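Local coordinates for protein Poly(Beta-D-mannuronate) lyase (PDB 7O79) that probably cleaves alginate as a poly(beta-D-mannuronate) lyase of polysaccharide lyase family 6, built on a parallel beta-helix, at residues K137-Q148 and D169-Y180. Numbering follows the deposited sequence.
Sequences KNNMQPLVGNDQ and DNGREIFRIWGY
Val-144 and Phe-175 sit side by side on neighbouring rungs of the right-handed parallel beta-helix, the fold of the PL6 lyases, where strand 144-146 runs alongside strand 175-177 at 4.8 Å between axes. Inside the coil the packing is tight: Val-144 CB lies over the face of the Phe-175 ring, 4.1 Å from its centroid, while CG1 rests against CD2. Two residues on, Asn-146 points inward as well. Its chi1 of -170° swings CG away from the backbone N, and ND2 reaches Trp-178 O at 3.0 Å, the acceptor almost exactly in the amide plane, while OD1 is taken up by Ser-151 and Asn-154. Both polar atoms of this buried amide are thus used. Between the side chains the backbones pair in parallel register, Arg-176 giving N to Val-144 O and taking Asn-146 N on its own O.

The outer face, with Arg-176 and Trp-178, is partly open to solvent, though its side chains still stack closely. Pro-142 CG sits 3.4 Å above the centre of the Arg-176 guanidinium, and Trp-178 CZ2 lies over the opposite face, off toward the rim; Tyr-118 binds NH2, and a water links NH1 to Gln-141 OE1. Ahead of the strands, the buried Arg-172 bends at chi3 (61°) to bring NE to Asn-139 O at 3.2 Å, a bond that lies near the guanidinium plane but meets the carbonyl from well above its own plane. NH1 goes to Pro-165 O. A leucine in place of Arg-172 would probably cost Asn-139 O its guanidinium bond, leave Pro-165 O without this partner and free the 137-140 loop to shift. A water adds a further link, accepting from Arg-172 NH2 at 2.9 Å and donating to Asn-139 O at 2.8 Å.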
ATOM      1  N   LYS A 137     -12.686  -9.234  -1.053  1.00 25.44           N
ATOM      2  CA  LYS A 137     -12.520  -8.909  -2.467  1.00 24.97           C
ATOM      3  C   LYS A 137     -11.763 -10.027  -3.181  1.00 31.45           C
ATOM      4  O   LYS A 137     -10.724 -10.500  -2.704  1.00 26.02           O
ATOM      5  CB  LYS A 137     -11.784  -7.586  -2.640  1.00 27.33           C
ATOM      6  CG  LYS A 137     -11.728  -7.134  -4.091  1.00 23.28           C
ATOM      7  CD  LYS A 137     -10.820  -5.923  -4.285  1.00 23.25           C
ATOM      8  CE  LYS A 137     -11.242  -5.143  -5.503  1.00 22.40           C
ATOM      9  NZ  LYS A 137     -10.575  -5.688  -6.742  1.00 23.27           N
ATOM     10  N   ASN A 138     -12.292 -10.471  -4.327  1.00 28.47           N
ATOM     11  CA  ASN A 138     -11.736 -11.657  -4.958  1.00 27.60           C
ATOM     12  C   ASN A 138     -11.482 -11.494  -6.453  1.00 28.69           C
ATOM     13  O   ASN A 138     -11.120 -12.475  -7.112  1.00 31.68           O
ATOM     14  CB  ASN A 138     -12.634 -12.873  -4.682  1.00 28.33           C
ATOM     15  CG  ASN A 138     -13.940 -12.855  -5.472  1.00 33.24           C
ATOM     16  OD1 ASN A 138     -14.230 -11.917  -6.211  1.00 29.88           O
ATOM     17  ND2 ASN A 138     -14.712 -13.928  -5.342  1.00 27.90           N
ATOM     18  N   ASN A 139     -11.612 -10.288  -6.999  1.00 27.09           N
ATOM     19  CA  ASN A 139     -11.425 -10.036  -8.424  1.00 25.63           C
ATOM     20  C   ASN A 139     -10.184  -9.185  -8.668  1.00 27.94           C
ATOM     21  O   ASN A 139      -9.553  -8.664  -7.741  1.00 28.90           O
ATOM     22  CB  ASN A 139     -12.653  -9.343  -9.025  1.00 29.85           C
ATOM     23  CG  ASN A 139     -12.946  -7.990  -8.371  1.00 28.29           C
ATOM     24  OD1 ASN A 139     -12.597  -7.759  -7.213  1.00 27.06           O
ATOM     25  ND2 ASN A 139     -13.572  -7.092  -9.124  1.00 25.45           N
ATOM     26  N   MET A 140      -9.860  -9.034  -9.951  1.00 25.78           N
ATOM     27  CA  MET A 140      -8.738  -8.225 -10.396  1.00 27.26           C
ATOM     28  C   MET A 140      -8.910  -6.769  -9.952  1.00 24.67           C
ATOM     29  O   MET A 140     -10.013  -6.323  -9.634  1.00 25.32           O
ATOM     30  CB  MET A 140      -8.615  -8.304 -11.922  1.00 26.99           C
ATOM     31  CG  MET A 140      -8.018  -9.611 -12.494  1.00 31.20           C
ATOM     32  SD  MET A 140      -6.754 -10.459 -11.494  1.00 29.79           S
ATOM     33  CE  MET A 140      -5.361  -9.366 -11.694  1.00 29.99           C
ATOM     34  N   GLN A 141      -7.776  -6.025  -9.935  1.00 25.45           N
ATOM     35  CA  GLN A 141      -7.614  -4.614  -9.550  1.00 26.03           C
ATOM     36  C   GLN A 141      -7.304  -4.482  -8.064  1.00 24.52           C
ATOM     37  O   GLN A 141      -7.833  -5.233  -7.237  1.00 23.07           O
ATOM     38  CB  GLN A 141      -8.840  -3.775  -9.928  1.00 22.75           C
ATOM     39  CG  GLN A 141      -8.975  -3.648 -11.429  1.00 28.51           C
ATOM     40  CD  GLN A 141      -7.837  -2.834 -12.008  1.00 33.33           C
ATOM     41  OE1 GLN A 141      -6.914  -3.369 -12.609  1.00 37.34           O
ATOM     42  NE2 GLN A 141      -7.997  -1.514 -11.979  1.00 33.93           N
ATOM     43  N   PRO A 142      -6.436  -3.548  -7.702  1.00 23.84           N
ATOM     44  CA  PRO A 142      -6.148  -3.317  -6.282  1.00 22.57           C
ATOM     45  C   PRO A 142      -7.422  -3.017  -5.500  1.00 24.20           C
ATOM     46  O   PRO A 142      -8.412  -2.513  -6.041  1.00 26.41           O
ATOM     47  CB  PRO A 142      -5.204  -2.111  -6.297  1.00 23.71           C
ATOM     48  CG  PRO A 142      -4.624  -2.066  -7.676  1.00 24.15           C
ATOM     49  CD  PRO A 142      -5.645  -2.697  -8.605  1.00 24.86           C
ATOM     50  N   LEU A 143      -7.401  -3.361  -4.213  1.00 21.27           N
ATOM     51  CA  LEU A 143      -8.508  -2.981  -3.345  1.00 23.13           C
ATOM     52  C   LEU A 143      -8.583  -1.458  -3.215  1.00 23.21           C
ATOM     53  O   LEU A 143      -9.646  -0.846  -3.410  1.00 22.27           O
ATOM     54  CB  LEU A 143      -8.341  -3.660  -1.982  1.00 23.17           C
ATOM     55  CG  LEU A 143      -9.589  -3.767  -1.109  1.00 20.78           C
ATOM     56  CD1 LEU A 143      -9.511  -4.988  -0.201  1.00 21.99           C
ATOM     57  CD2 LEU A 143      -9.799  -2.501  -0.287  1.00 22.43           C
ATOM     58  N   VAL A 144      -7.450  -0.827  -2.924  1.00 23.90           N
ATOM     59  CA  VAL A 144      -7.342   0.626  -2.842  1.00 22.87           C
ATOM     60  C   VAL A 144      -6.323   1.063  -3.874  1.00 20.10           C
ATOM     61  O   VAL A 144      -5.202   0.542  -3.895  1.00 21.22           O
ATOM     62  CB  VAL A 144      -6.915   1.109  -1.437  1.00 21.76           C
ATOM     63  CG1 VAL A 144      -6.735   2.623  -1.443  1.00 24.02           C
ATOM     64  CG2 VAL A 144      -7.929   0.719  -0.393  1.00 19.63           C
ATOM     65  N   GLY A 145      -6.696   2.022  -4.717  1.00 20.43           N
ATOM     66  CA  GLY A 145      -5.773   2.606  -5.666  1.00 22.99           C
ATOM     67  C   GLY A 145      -5.641   4.112  -5.548  1.00 24.21           C
ATOM     68  O   GLY A 145      -6.583   4.810  -5.173  1.00 24.11           O
ATOM     69  N   ASN A 146      -4.464   4.615  -5.907  1.00 23.13           N
ATOM     70  CA  ASN A 146      -4.249   6.043  -6.080  1.00 22.39           C
ATOM     71  C   ASN A 146      -3.834   6.295  -7.516  1.00 23.87           C
ATOM     72  O   ASN A 146      -2.929   5.637  -8.036  1.00 21.20           O
ATOM     73  CB  ASN A 146      -3.199   6.601  -5.096  1.00 21.79           C
ATOM     74  CG  ASN A 146      -3.153   8.122  -5.095  1.00 21.57           C
ATOM     75  OD1 ASN A 146      -4.051   8.780  -4.565  1.00 18.57           O
ATOM     76  ND2 ASN A 146      -2.078   8.691  -5.649  1.00 20.64           N
ATOM     77  N   ASP A 147      -4.483   7.269  -8.133  1.00 23.63           N
ATOM     78  CA  ASP A 147      -4.389   7.533  -9.553  1.00 24.96           C
ATOM     79  C   ASP A 147      -3.083   8.287  -9.854  1.00 27.20           C
ATOM     80  O   ASP A 147      -2.441   8.861  -8.967  1.00 23.89           O
ATOM     81  CB  ASP A 147      -5.643   8.322  -9.957  1.00 29.52           C
ATOM     82  CG  ASP A 147      -5.970   8.217 -11.415  1.00 41.86           C
ATOM     83  OD1 ASP A 147      -6.727   7.266 -11.733  1.00 39.33           O
ATOM     84  OD2 ASP A 147      -5.516   9.074 -12.224  1.00 45.26           O
ATOM     85  N   GLN A 148      -2.682   8.271 -11.124  1.00 25.12           N
ATOM     86  CA  GLN A 148      -1.368   8.782 -11.502  1.00 25.30           C
ATOM     87  C   GLN A 148      -1.272  10.302 -11.477  1.00 28.46           C
ATOM     88  O   GLN A 148      -0.188  10.839 -11.218  1.00 26.14           O
ATOM     89  CB  GLN A 148      -0.988   8.229 -12.886  1.00 29.21           C
ATOM     90  CG  GLN A 148       0.369   8.680 -13.446  1.00 28.20           C
ATOM     91  CD  GLN A 148       1.543   8.382 -12.530  1.00 28.56           C
ATOM     92  OE1 GLN A 148       1.580   7.359 -11.848  1.00 27.38           O
ATOM     93  NE2 GLN A 148       2.527   9.278 -12.530  1.00 28.13           N
ATOM     94  N   ASP A 169      -2.260 -13.472  -8.795  1.00 25.02           N
ATOM     95  CA  ASP A 169      -2.582 -12.661  -9.973  1.00 29.62           C
ATOM     96  C   ASP A 169      -2.105 -11.238  -9.726  1.00 28.63           C
ATOM     97  O   ASP A 169      -2.785 -10.484  -9.024  1.00 25.10           O
ATOM     98  CB  ASP A 169      -4.079 -12.659 -10.266  1.00 26.58           C
ATOM     99  CG  ASP A 169      -4.594 -14.014 -10.658  1.00 31.33           C
ATOM    100  OD1 ASP A 169      -4.563 -14.316 -11.865  1.00 35.84           O
ATOM    101  OD2 ASP A 169      -5.042 -14.763  -9.758  1.00 26.36           O
ATOM    102  N   ASN A 170      -0.964 -10.872 -10.313  1.00 28.50           N
ATOM    103  CA  ASN A 170      -0.487  -9.496 -10.245  1.00 30.73           C
ATOM    104  C   ASN A 170      -1.593  -8.508 -10.606  1.00 30.85           C
ATOM    105  O   ASN A 170      -2.265  -8.646 -11.632  1.00 26.75           O
ATOM    106  CB  ASN A 170       0.703  -9.303 -11.182  1.00 29.16           C
ATOM    107  CG  ASN A 170       1.553  -8.122 -10.788  1.00 31.23           C
ATOM    108  OD1 ASN A 170       1.809  -7.896  -9.611  1.00 37.55           O
ATOM    109  ND2 ASN A 170       1.982  -7.350 -11.770  1.00 34.42           N
ATOM    110  N   GLY A 171      -1.760  -7.492  -9.768  1.00 28.00           N
ATOM    111  CA  GLY A 171      -2.888  -6.603  -9.895  1.00 23.82           C
ATOM    112  C   GLY A 171      -3.969  -6.831  -8.874  1.00 24.70           C
ATOM    113  O   GLY A 171      -5.048  -6.257  -9.011  1.00 26.56           O
ATOM    114  N   ARG A 172      -3.717  -7.642  -7.852  1.00 23.01           N
ATOM    115  CA  ARG A 172      -4.619  -7.795  -6.711  1.00 24.04           C
ATOM    116  C   ARG A 172      -3.935  -7.354  -5.418  1.00 23.21           C
ATOM    117  O   ARG A 172      -4.023  -8.020  -4.382  1.00 26.62           O
ATOM    118  CB  ARG A 172      -5.135  -9.233  -6.616  1.00 24.84           C
ATOM    119  CG  ARG A 172      -5.981  -9.639  -7.832  1.00 23.26           C
ATOM    120  CD  ARG A 172      -6.691 -10.973  -7.581  1.00 26.63           C
ATOM    121  NE  ARG A 172      -7.574 -10.838  -6.431  1.00 24.60           N
ATOM    122  CZ  ARG A 172      -7.551 -11.636  -5.373  1.00 26.66           C
ATOM    123  NH1 ARG A 172      -6.682 -12.642  -5.325  1.00 26.56           N
ATOM    124  NH2 ARG A 172      -8.381 -11.411  -4.353  1.00 26.07           N
ATOM    125  N   GLU A 173      -3.206  -6.238  -5.483  1.00 22.77           N
ATOM    126  CA  GLU A 173      -2.639  -5.612  -4.298  1.00 22.06           C
ATOM    127  C   GLU A 173      -3.753  -5.133  -3.378  1.00 23.29           C
ATOM    128  O   GLU A 173      -4.908  -4.967  -3.789  1.00 22.92           O
ATOM    129  CB  GLU A 173      -1.756  -4.417  -4.687  1.00 22.76           C
ATOM    130  CG  GLU A 173      -0.625  -4.745  -5.660  1.00 23.09           C
ATOM    131  CD  GLU A 173      -1.022  -4.633  -7.122  1.00 25.25           C
ATOM    132  OE1 GLU A 173      -0.111  -4.507  -7.967  1.00 22.96           O
ATOM    133  OE2 GLU A 173      -2.241  -4.672  -7.428  1.00 24.70           O
ATOM    134  N   ILE A 174      -3.406  -4.897  -2.113  1.00 21.95           N
ATOM    135  CA  ILE A 174      -4.377  -4.208  -1.263  1.00 20.04           C
ATOM    136  C   ILE A 174      -4.327  -2.703  -1.519  1.00 22.35           C
ATOM    137  O   ILE A 174      -5.372  -2.041  -1.599  1.00 22.32           O
ATOM    138  CB  ILE A 174      -4.155  -4.548   0.220  1.00 20.29           C
ATOM    139  CG1 ILE A 174      -4.141  -6.073   0.427  1.00 20.95           C
ATOM    140  CG2 ILE A 174      -5.270  -3.926   1.066  1.00 19.06           C
ATOM    141  CD1 ILE A 174      -5.292  -6.829  -0.290  1.00 18.57           C
ATOM    142  N   PHE A 175      -3.119  -2.152  -1.684  1.00 18.38           N
ATOM    143  CA  PHE A 175      -2.882  -0.751  -2.020  1.00 19.07           C
ATOM    144  C   PHE A 175      -1.925  -0.689  -3.205  1.00 19.64           C
ATOM    145  O   PHE A 175      -0.875  -1.338  -3.176  1.00 21.04           O
ATOM    146  CB  PHE A 175      -2.244   0.011  -0.844  1.00 19.74           C
ATOM    147  CG  PHE A 175      -3.187   0.349   0.292  1.00 17.44           C
ATOM    148  CD1 PHE A 175      -3.442  -0.567   1.304  1.00 21.24           C
ATOM    149  CD2 PHE A 175      -3.750   1.619   0.383  1.00 22.25           C
ATOM    150  CE1 PHE A 175      -4.293  -0.240   2.377  1.00 21.39           C
ATOM    151  CE2 PHE A 175      -4.591   1.969   1.460  1.00 19.46           C
ATOM    152  CZ  PHE A 175      -4.852   1.036   2.456  1.00 17.76           C
ATOM    153  N   ARG A 176      -2.262   0.097  -4.229  1.00 22.86           N
ATOM    154  CA  ARG A 176      -1.325   0.423  -5.302  1.00 21.52           C
ATOM    155  C   ARG A 176      -1.310   1.940  -5.484  1.00 21.65           C
ATOM    156  O   ARG A 176      -2.332   2.531  -5.842  1.00 24.51           O
ATOM    157  CB  ARG A 176      -1.691  -0.300  -6.609  1.00 21.48           C
ATOM    158  CG  ARG A 176      -0.735   0.016  -7.766  1.00 20.27           C
ATOM    159  CD  ARG A 176      -1.063  -0.736  -9.082  1.00 24.16           C
ATOM    160  NE  ARG A 176      -2.320  -0.297  -9.682  1.00 27.25           N
ATOM    161  CZ  ARG A 176      -3.048  -1.031 -10.518  1.00 30.34           C
ATOM    162  NH1 ARG A 176      -2.628  -2.237 -10.892  1.00 27.06           N
ATOM    163  NH2 ARG A 176      -4.179  -0.543 -11.009  1.00 29.34           N
ATOM    164  N   ILE A 177      -0.159   2.571  -5.223  1.00 20.23           N
ATOM    165  CA  ILE A 177      -0.046   4.031  -5.157  1.00 21.03           C
ATOM    166  C   ILE A 177       0.746   4.534  -6.358  1.00 22.30           C
ATOM    167  O   ILE A 177       1.982   4.577  -6.340  1.00 21.24           O
ATOM    168  CB  ILE A 177       0.593   4.517  -3.850  1.00 19.82           C
ATOM    169  CG1 ILE A 177       0.025   3.755  -2.648  1.00 21.35           C
ATOM    170  CG2 ILE A 177       0.451   6.050  -3.732  1.00 19.49           C
ATOM    171  CD1 ILE A 177      -1.481   3.943  -2.487  1.00 19.05           C
ATOM    172  N   TRP A 178       0.028   5.000  -7.376  1.00 20.28           N
ATOM    173  CA  TRP A 178       0.653   5.710  -8.477  1.00 20.97           C
ATOM    174  C   TRP A 178       0.807   7.183  -8.117  1.00 21.99           C
ATOM    175  O   TRP A 178       0.269   7.664  -7.112  1.00 20.53           O
ATOM    176  CB  TRP A 178      -0.188   5.592  -9.746  1.00 22.03           C
ATOM    177  CG  TRP A 178      -0.231   4.220 -10.376  1.00 25.74           C
ATOM    178  CD1 TRP A 178       0.759   3.272 -10.390  1.00 27.13           C
ATOM    179  CD2 TRP A 178      -1.326   3.671 -11.109  1.00 26.36           C
ATOM    180  NE1 TRP A 178       0.336   2.148 -11.085  1.00 27.42           N
ATOM    181  CE2 TRP A 178      -0.940   2.375 -11.541  1.00 30.20           C
ATOM    182  CE3 TRP A 178      -2.600   4.154 -11.456  1.00 25.96           C
ATOM    183  CZ2 TRP A 178      -1.788   1.552 -12.293  1.00 29.33           C
ATOM    184  CZ3 TRP A 178      -3.446   3.330 -12.207  1.00 29.37           C
ATOM    185  CH2 TRP A 178      -3.031   2.042 -12.616  1.00 29.32           C
ATOM    186  N   GLY A 179       1.525   7.904  -8.976  1.00 20.83           N
ATOM    187  CA  GLY A 179       1.765   9.316  -8.828  1.00 21.59           C
ATOM    188  C   GLY A 179       3.173   9.656  -9.240  1.00 20.34           C
ATOM    189  O   GLY A 179       3.899   8.822  -9.776  1.00 23.45           O
ATOM    190  N   TYR A 180       3.550  10.914  -9.022  1.00 23.11           N
ATOM    191  CA  TYR A 180       4.894  11.356  -9.374  1.00 20.72           C
ATOM    192  C   TYR A 180       5.926  10.486  -8.677  1.00 23.75           C
ATOM    193  O   TYR A 180       5.868  10.294  -7.462  1.00 20.46           O
ATOM    194  CB  TYR A 180       5.092  12.821  -8.988  1.00 22.29           C
ATOM    195  CG  TYR A 180       6.471  13.358  -9.276  1.00 23.13           C
ATOM    196  CD1 TYR A 180       7.530  13.125  -8.400  1.00 26.29           C
ATOM    197  CD2 TYR A 180       6.722  14.100 -10.420  1.00 28.99           C
ATOM    198  CE1 TYR A 180       8.801  13.615  -8.650  1.00 25.69           C
ATOM    199  CE2 TYR A 180       7.994  14.599 -10.682  1.00 29.99           C
ATOM    200  CZ  TYR A 180       9.024  14.347  -9.800  1.00 31.60           C
ATOM    201  OH  TYR A 180      10.282  14.840 -10.059  1.00 28.52           O
TER
HETATM  202  O   HOH W   1      -8.900  -8.591  -5.030  1.00 25.95           O
HETATM  203  O   HOH W   2      -7.060  -6.684  -4.957  1.00 25.19           O
HETATM  204  O   HOH W   3      -4.373  -2.898 -13.212  1.00 35.32           O